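Local structure of ZmpA Glycopeptidase (Clostridium perfringens, 6XSX) at residues 293-296 with 297-301; 381-384 with 385-389; 403-406 with 407-411. The protein is a metalloprotease of the M60 family that acts on glycosylated proteins, seen here as the catalytic module of a much longer multidomain protein. All blocks are in the same frame, centred on the assembly; numbering follows the deposited sequence.

Overall arrangement
Followed from the N terminus, the three contacts come in series along the chain, none nesting in or crossing another. Interaction 1 forms the short helix 295-298, which follows the helix 277-286 that carries an HExxH sequence. Interaction 2 is the first turn of helix 383-398, and its centre lies about 13 Å from that of interaction 1. Interaction 3 closes helix 403-408, the next helix in the chain. The start of helix 383-398 touches both other contacts and so joins them, whereas residues 293-301 and 403-411 do not meet: their nearest atoms stay about 8 Å apart, without touching.

Interaction 1: 293-296 with 297-301; sequences TIVE and VTNNM
The carbonyl of Ile294, at the N-cap position, accepts from two backbone N-H groups, those of Val297 and Thr298, while Asn299 N closes the next turn on Val295 O. The bond from Thr298 N to Ile294 O is 3.1 Å long and fairly straight at 163°, that from Val297 N shorter but more bent. CG2 of Ile294 and CG2 of Val297 meet at 3.8 Å, the two branched side chains lying side by side and pointing the same way. The methyl CG2 of Thr298 approaches Thr293 OG1 at 3.9 Å; that hydroxyl is hydrogen-bonded to Trp390 of helix 383-398. With chi1 at -73°, CG of Asn299 stands beside its own backbone N, which folds the amide back over the preceding turn and sets ND2 3.6 Å from Val295 CB. The same ND2 is hydrogen-bonded to the carbonyl of Asp288, tying the turn to the preceding loop. Asn300 turns its amide back as well, and ND2 makes a weak bond of 2.7 Å to Val297 O. The Asn300 side chain also touches Trp277 and His281 on helix 277-286. The result is a one-turn helix between helix 277-286 and helix 301-309, opened at an N-cap carbonyl and running into a type I beta turn from Thr298 to Met301; it packs beside the helix bearing the HExxH pattern, consistent with the zinc-binding motif of M60 metallopeptidases, although no metal is bound.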
# COMPACT_ATOMS: atom_id res chain seq x y z
N THR A 293 -15.07 8.58 -2.50
CA THR A 293 -13.82 9.31 -2.55
C THR A 293 -13.18 9.13 -3.93
O THR A 293 -13.80 8.59 -4.84
CB THR A 293 -12.91 8.92 -1.37
OG1 THR A 293 -11.84 9.86 -1.36
CG2 THR A 293 -12.38 7.51 -1.46
N ILE A 294 -11.94 9.62 -4.10
CA ILE A 294 -11.19 9.37 -5.32
C ILE A 294 -10.00 8.47 -4.98
O ILE A 294 -8.95 8.97 -4.57
CB ILE A 294 -10.71 10.69 -5.97
CG1 ILE A 294 -11.82 11.75 -6.06
CG2 ILE A 294 -10.08 10.43 -7.33
CD1 ILE A 294 -11.32 13.15 -6.43
N VAL A 295 -10.18 7.15 -5.16
CA VAL A 295 -9.24 6.18 -4.61
C VAL A 295 -7.91 6.22 -5.36
O VAL A 295 -6.87 5.92 -4.78
CB VAL A 295 -9.84 4.77 -4.49
CG1 VAL A 295 -10.94 4.72 -3.44
CG2 VAL A 295 -10.32 4.20 -5.83
N GLU A 296 -7.95 6.65 -6.64
CA GLU A 296 -6.75 6.78 -7.45
C GLU A 296 -5.82 7.82 -6.83
O GLU A 296 -4.60 7.77 -7.01
CB GLU A 296 -7.11 7.16 -8.89
CG GLU A 296 -7.90 6.09 -9.62
CD GLU A 296 -9.42 6.13 -9.49
OE1 GLU A 296 -9.95 7.02 -8.78
OE2 GLU A 296 -10.07 5.26 -10.11
N VAL A 297 -6.40 8.78 -6.10
CA VAL A 297 -5.56 9.78 -5.47
C VAL A 297 -5.14 9.25 -4.10
O VAL A 297 -3.95 9.13 -3.83
CB VAL A 297 -6.25 11.16 -5.41
CG1 VAL A 297 -5.48 12.15 -4.56
CG2 VAL A 297 -6.50 11.73 -6.80
N THR A 298 -6.14 8.84 -3.30
CA THR A 298 -5.96 8.62 -1.88
C THR A 298 -5.13 7.36 -1.60
O THR A 298 -4.53 7.27 -0.54
CB THR A 298 -7.29 8.65 -1.10
OG1 THR A 298 -8.20 7.67 -1.60
CG2 THR A 298 -7.94 10.02 -1.11
N ASN A 299 -5.06 6.43 -2.56
CA ASN A 299 -4.40 5.15 -2.30
C ASN A 299 -2.88 5.32 -2.22
O ASN A 299 -2.18 4.45 -1.69
CB ASN A 299 -4.92 4.03 -3.20
CG ASN A 299 -6.32 3.56 -2.82
OD1 ASN A 299 -6.81 3.89 -1.74
ND2 ASN A 299 -6.96 2.79 -3.68
N ASN A 300 -2.38 6.45 -2.72
CA ASN A 300 -0.96 6.78 -2.69
C ASN A 300 -0.49 7.04 -1.26
O ASN A 300 0.71 7.08 -1.00
CB ASN A 300 -0.69 8.02 -3.53
CG ASN A 300 -0.99 7.80 -4.99
OD1 ASN A 300 -0.44 6.91 -5.60
ND2 ASN A 300 -1.88 8.62 -5.55
N MET A 301 -1.43 7.30 -0.35
CA MET A 301 -1.05 7.60 1.01
C MET A 301 -0.33 6.40 1.61
O MET A 301 0.51 6.57 2.50
CB MET A 301 -2.27 7.96 1.87
CG MET A 301 -2.84 9.33 1.56
SD MET A 301 -1.72 10.72 1.99
CE MET A 301 -1.89 10.72 3.77

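Interaction 2: 381-384 with 385-389; sequences GSWE and NKHNA
The imidazole of His387 turns its edge to one face of the Trp383 indole, with NE2 3.2 Å above the indole plane and displaced toward the rim. The centroids of the imidazole and the five-membered indole ring are 4.4 Å apart and the planes stand at 73°, a T-shaped pair. One face of the imidazole itself lies over the carbonyl oxygen of Trp383, the acceptor for His387 N one turn along the helix. Trp383 reaches this position because CG is anti to the backbone N (chi1 -166°), which carries the indole outward, across the helix axis, where the imidazole of His387, reaching back toward the N terminus, meets its face. Ser382 is the N-cap: its OG accepts from Asn385 N at 3.1 Å, and its carbonyl accepts from Lys386 N. The extended chain of Lys386 runs outward beside the first turn, CE coming to 3.4 Å from Gly381 O, and its ammonium group is hydrogen-bonded to the carbonyl of Thr293. Glu384 O is held from opposite faces of its plane by the backbone N and ND2 of Asn388, each at 3.1 Å. The side-chain bond is nearly straight (171°), and Glu384 O lies in the plane of the Asn388 amide. OD1 of the same amide accepts from Thr417, fixing its rotation. This first turn of helix 383-398 sits between the loop before helix 295-298, whose Ile294 packs on Trp383 and His387, and the segment following helix 403-408, where Met411 touches His387 and Trp414 touches Asn385.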
# COMPACT_ATOMS: atom_id res chain seq x y z
N GLY A 381 -20.66 11.73 -5.90
CA GLY A 381 -20.90 12.73 -6.92
C GLY A 381 -19.67 12.97 -7.78
O GLY A 381 -18.85 12.08 -7.98
N SER A 382 -19.55 14.21 -8.28
CA SER A 382 -18.51 14.62 -9.20
C SER A 382 -17.16 14.70 -8.49
O SER A 382 -17.10 14.82 -7.26
CB SER A 382 -18.84 15.96 -9.80
OG SER A 382 -18.84 16.94 -8.77
N TRP A 383 -16.11 14.63 -9.31
CA TRP A 383 -14.73 14.97 -8.97
C TRP A 383 -14.70 16.08 -7.93
O TRP A 383 -14.20 15.88 -6.83
CB TRP A 383 -14.01 15.36 -10.28
CG TRP A 383 -12.51 15.43 -10.27
CD1 TRP A 383 -11.75 16.56 -10.43
CD2 TRP A 383 -11.57 14.34 -10.18
NE1 TRP A 383 -10.41 16.25 -10.42
CE2 TRP A 383 -10.27 14.89 -10.26
CE3 TRP A 383 -11.70 12.96 -10.02
CZ2 TRP A 383 -9.12 14.11 -10.19
CZ3 TRP A 383 -10.55 12.19 -9.95
CH2 TRP A 383 -9.28 12.76 -10.03
N GLU A 384 -15.29 17.24 -8.28
CA GLU A 384 -15.25 18.46 -7.49
C GLU A 384 -16.00 18.29 -6.17
O GLU A 384 -15.59 18.81 -5.13
CB GLU A 384 -15.82 19.64 -8.27
CG GLU A 384 -15.10 19.94 -9.58
CD GLU A 384 -15.33 18.98 -10.73
OE1 GLU A 384 -16.25 18.15 -10.65
OE2 GLU A 384 -14.57 19.05 -11.73
N ASN A 385 -17.13 17.57 -6.21
CA ASN A 385 -17.92 17.32 -5.01
C ASN A 385 -17.11 16.52 -3.99
O ASN A 385 -17.17 16.81 -2.80
CB ASN A 385 -19.25 16.63 -5.30
CG ASN A 385 -20.13 16.59 -4.07
OD1 ASN A 385 -20.62 17.62 -3.63
ND2 ASN A 385 -20.28 15.42 -3.48
N LYS A 386 -16.37 15.51 -4.47
CA LYS A 386 -15.54 14.68 -3.61
C LYS A 386 -14.40 15.49 -3.00
O LYS A 386 -14.04 15.31 -1.84
CB LYS A 386 -14.99 13.49 -4.39
CG LYS A 386 -16.05 12.51 -4.86
CD LYS A 386 -15.50 11.42 -5.73
CE LYS A 386 -16.56 10.42 -6.15
NZ LYS A 386 -15.97 9.36 -7.00
N HIS A 387 -13.80 16.37 -3.81
CA HIS A 387 -12.76 17.26 -3.32
C HIS A 387 -13.28 18.04 -2.12
O HIS A 387 -12.60 18.12 -1.09
CB HIS A 387 -12.26 18.19 -4.43
CG HIS A 387 -11.41 17.50 -5.45
ND1 HIS A 387 -10.57 16.46 -5.13
CD2 HIS A 387 -11.25 17.73 -6.77
CE1 HIS A 387 -9.92 16.07 -6.21
NE2 HIS A 387 -10.33 16.82 -7.23
N ASN A 388 -14.49 18.59 -2.26
CA ASN A 388 -15.09 19.43 -1.23
C ASN A 388 -15.36 18.60 0.02
O ASN A 388 -15.28 19.11 1.14
CB ASN A 388 -16.34 20.16 -1.73
CG ASN A 388 -16.02 21.50 -2.38
OD1 ASN A 388 -16.16 22.54 -1.76
ND2 ASN A 388 -15.57 21.47 -3.63
N ALA A 389 -15.65 17.31 -0.17
CA ALA A 389 -15.88 16.41 0.96
C ALA A 389 -14.59 16.20 1.75
O ALA A 389 -14.64 16.11 2.98
CB ALA A 389 -16.50 15.11 0.50

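Interaction 3: 403-406 with 407-411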
# COMPACT_ATOMS: atom_id res chain seq x y z
N SER A 403 -10.13 25.05 4.78
CA SER A 403 -10.54 25.52 3.47
C SER A 403 -9.38 26.20 2.74
O SER A 403 -9.12 25.90 1.58
CB SER A 403 -11.77 26.41 3.53
OG SER A 403 -12.95 25.62 3.69
N GLU A 404 -8.68 27.11 3.45
CA GLU A 404 -7.57 27.85 2.87
C GLU A 404 -6.47 26.88 2.42
O GLU A 404 -5.93 27.02 1.32
CB GLU A 404 -7.06 28.91 3.85
CG GLU A 404 -5.78 29.58 3.38
CD GLU A 404 -5.29 30.71 4.26
OE1 GLU A 404 -4.28 31.34 3.89
OE2 GLU A 404 -5.91 30.96 5.32
N HIS A 405 -6.14 25.90 3.28
CA HIS A 405 -5.12 24.90 3.00
C HIS A 405 -5.36 24.26 1.62
O HIS A 405 -4.46 24.20 0.78
CB HIS A 405 -5.09 23.84 4.12
CG HIS A 405 -4.14 22.71 3.88
ND1 HIS A 405 -2.77 22.85 4.05
CD2 HIS A 405 -4.34 21.44 3.49
CE1 HIS A 405 -2.18 21.71 3.77
NE2 HIS A 405 -3.12 20.82 3.43
N PHE A 406 -6.59 23.80 1.40
CA PHE A 406 -6.93 23.11 0.17
C PHE A 406 -7.03 24.08 -1.01
O PHE A 406 -6.56 23.76 -2.11
CB PHE A 406 -8.18 22.26 0.36
CG PHE A 406 -7.96 20.95 1.09
CD1 PHE A 406 -7.49 19.83 0.42
CD2 PHE A 406 -8.27 20.83 2.44
CE1 PHE A 406 -7.31 18.63 1.09
CE2 PHE A 406 -8.09 19.63 3.11
CZ PHE A 406 -7.61 18.53 2.43
N GLU A 407 -7.61 25.27 -0.79
CA GLU A 407 -7.70 26.20 -1.91
C GLU A 407 -6.31 26.70 -2.33
O GLU A 407 -6.12 27.04 -3.50
CB GLU A 407 -8.85 27.21 -1.78
CG GLU A 407 -8.56 28.44 -0.95
CD GLU A 407 -9.77 29.31 -0.65
OE1 GLU A 407 -9.81 29.88 0.46
OE2 GLU A 407 -10.68 29.42 -1.51
N ARG A 408 -5.32 26.65 -1.42
CA ARG A 408 -3.98 27.08 -1.79
C ARG A 408 -3.32 26.07 -2.74
O ARG A 408 -2.41 26.42 -3.47
CB ARG A 408 -3.12 27.34 -0.55
CG ARG A 408 -3.44 28.65 0.15
CD ARG A 408 -2.39 28.94 1.20
NE ARG A 408 -2.58 30.27 1.74
CZ ARG A 408 -1.88 31.34 1.36
NH1 ARG A 408 -0.93 31.25 0.44
NH2 ARG A 408 -2.16 32.51 1.92
N HIS A 409 -3.80 24.82 -2.72
CA HIS A 409 -3.32 23.78 -3.62
C HIS A 409 -4.01 23.88 -4.98
O HIS A 409 -3.70 23.11 -5.89
CB HIS A 409 -3.52 22.40 -2.98
CG HIS A 409 -2.46 22.05 -2.00
ND1 HIS A 409 -1.32 21.36 -2.36
CD2 HIS A 409 -2.35 22.30 -0.67
CE1 HIS A 409 -0.56 21.18 -1.29
NE2 HIS A 409 -1.17 21.75 -0.24
N GLY A 410 -4.96 24.82 -5.09
CA GLY A 410 -5.64 25.13 -6.34
C GLY A 410 -6.98 24.43 -6.48
O GLY A 410 -7.54 24.39 -7.57
N MET A 411 -7.49 23.86 -5.38
CA MET A 411 -8.80 23.25 -5.39
C MET A 411 -9.86 24.34 -5.25
O MET A 411 -9.62 25.35 -4.60
CB MET A 411 -8.95 22.26 -4.23
CG MET A 411 -10.30 21.59 -4.19
SD MET A 411 -10.56 20.76 -2.62
CE MET A 411 -9.28 19.51 -2.72
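Glu404 and Arg408 are brought together by different first torsions: CG of Glu404 is anti to the backbone N (chi1 172°) with the chain extended beyond it, whereas CG of Arg408 lies beside its own N (chi1 -76°) and the chain then runs straight out to NE. The two side chains travel side by side, one helical turn apart, and meet in a salt bridge. Arg408 grips a single oxygen side-on, NE to Glu404 OE1 at 2.9 Å and NH2 to the same OE1 at 3.1 Å. NE uses the anti lone pair of that oxygen and NH2 approaches close to its C-O axis, while OE1 stays near the guanidinium plane. One residue further along, the edge of the His409 imidazole points to a face of His405, centroids 5.3 Å apart. CD2 of His409 also rests 3.2 Å from the carbonyl oxygen of His405. His405 NE2 is hydrogen-bonded to Pro354 O and His409 NE2 to Gln357 OE1, tying both rings to helix 347-361. Phe406 and Met411 form a Met-aromatic contact: Met411 CE lies 3.6 Å from Phe406 CD1, and Met411 SD sits obliquely to the ring. The helix ends in a Schellman motif, with Gly410 at positive phi, Gly410 N bonded to Glu407 O at 3.0 Å and a weak bond of 3.4 Å from Met411 N to Phe406 O. The motif turns the chain so that Met411 can fold back against Phe406, facing helix 383-398. Both partners of the salt bridge have further charges: OE2 of Glu404 pairs with Lys426 and NH2 of Arg408 with Asp333, while NH1 is bonded to Val330 O. This network of opposite charges probably keeps both groups ionised and fixes the guanidinium orientation, linking helix 403-408 to the end of helix 321-331.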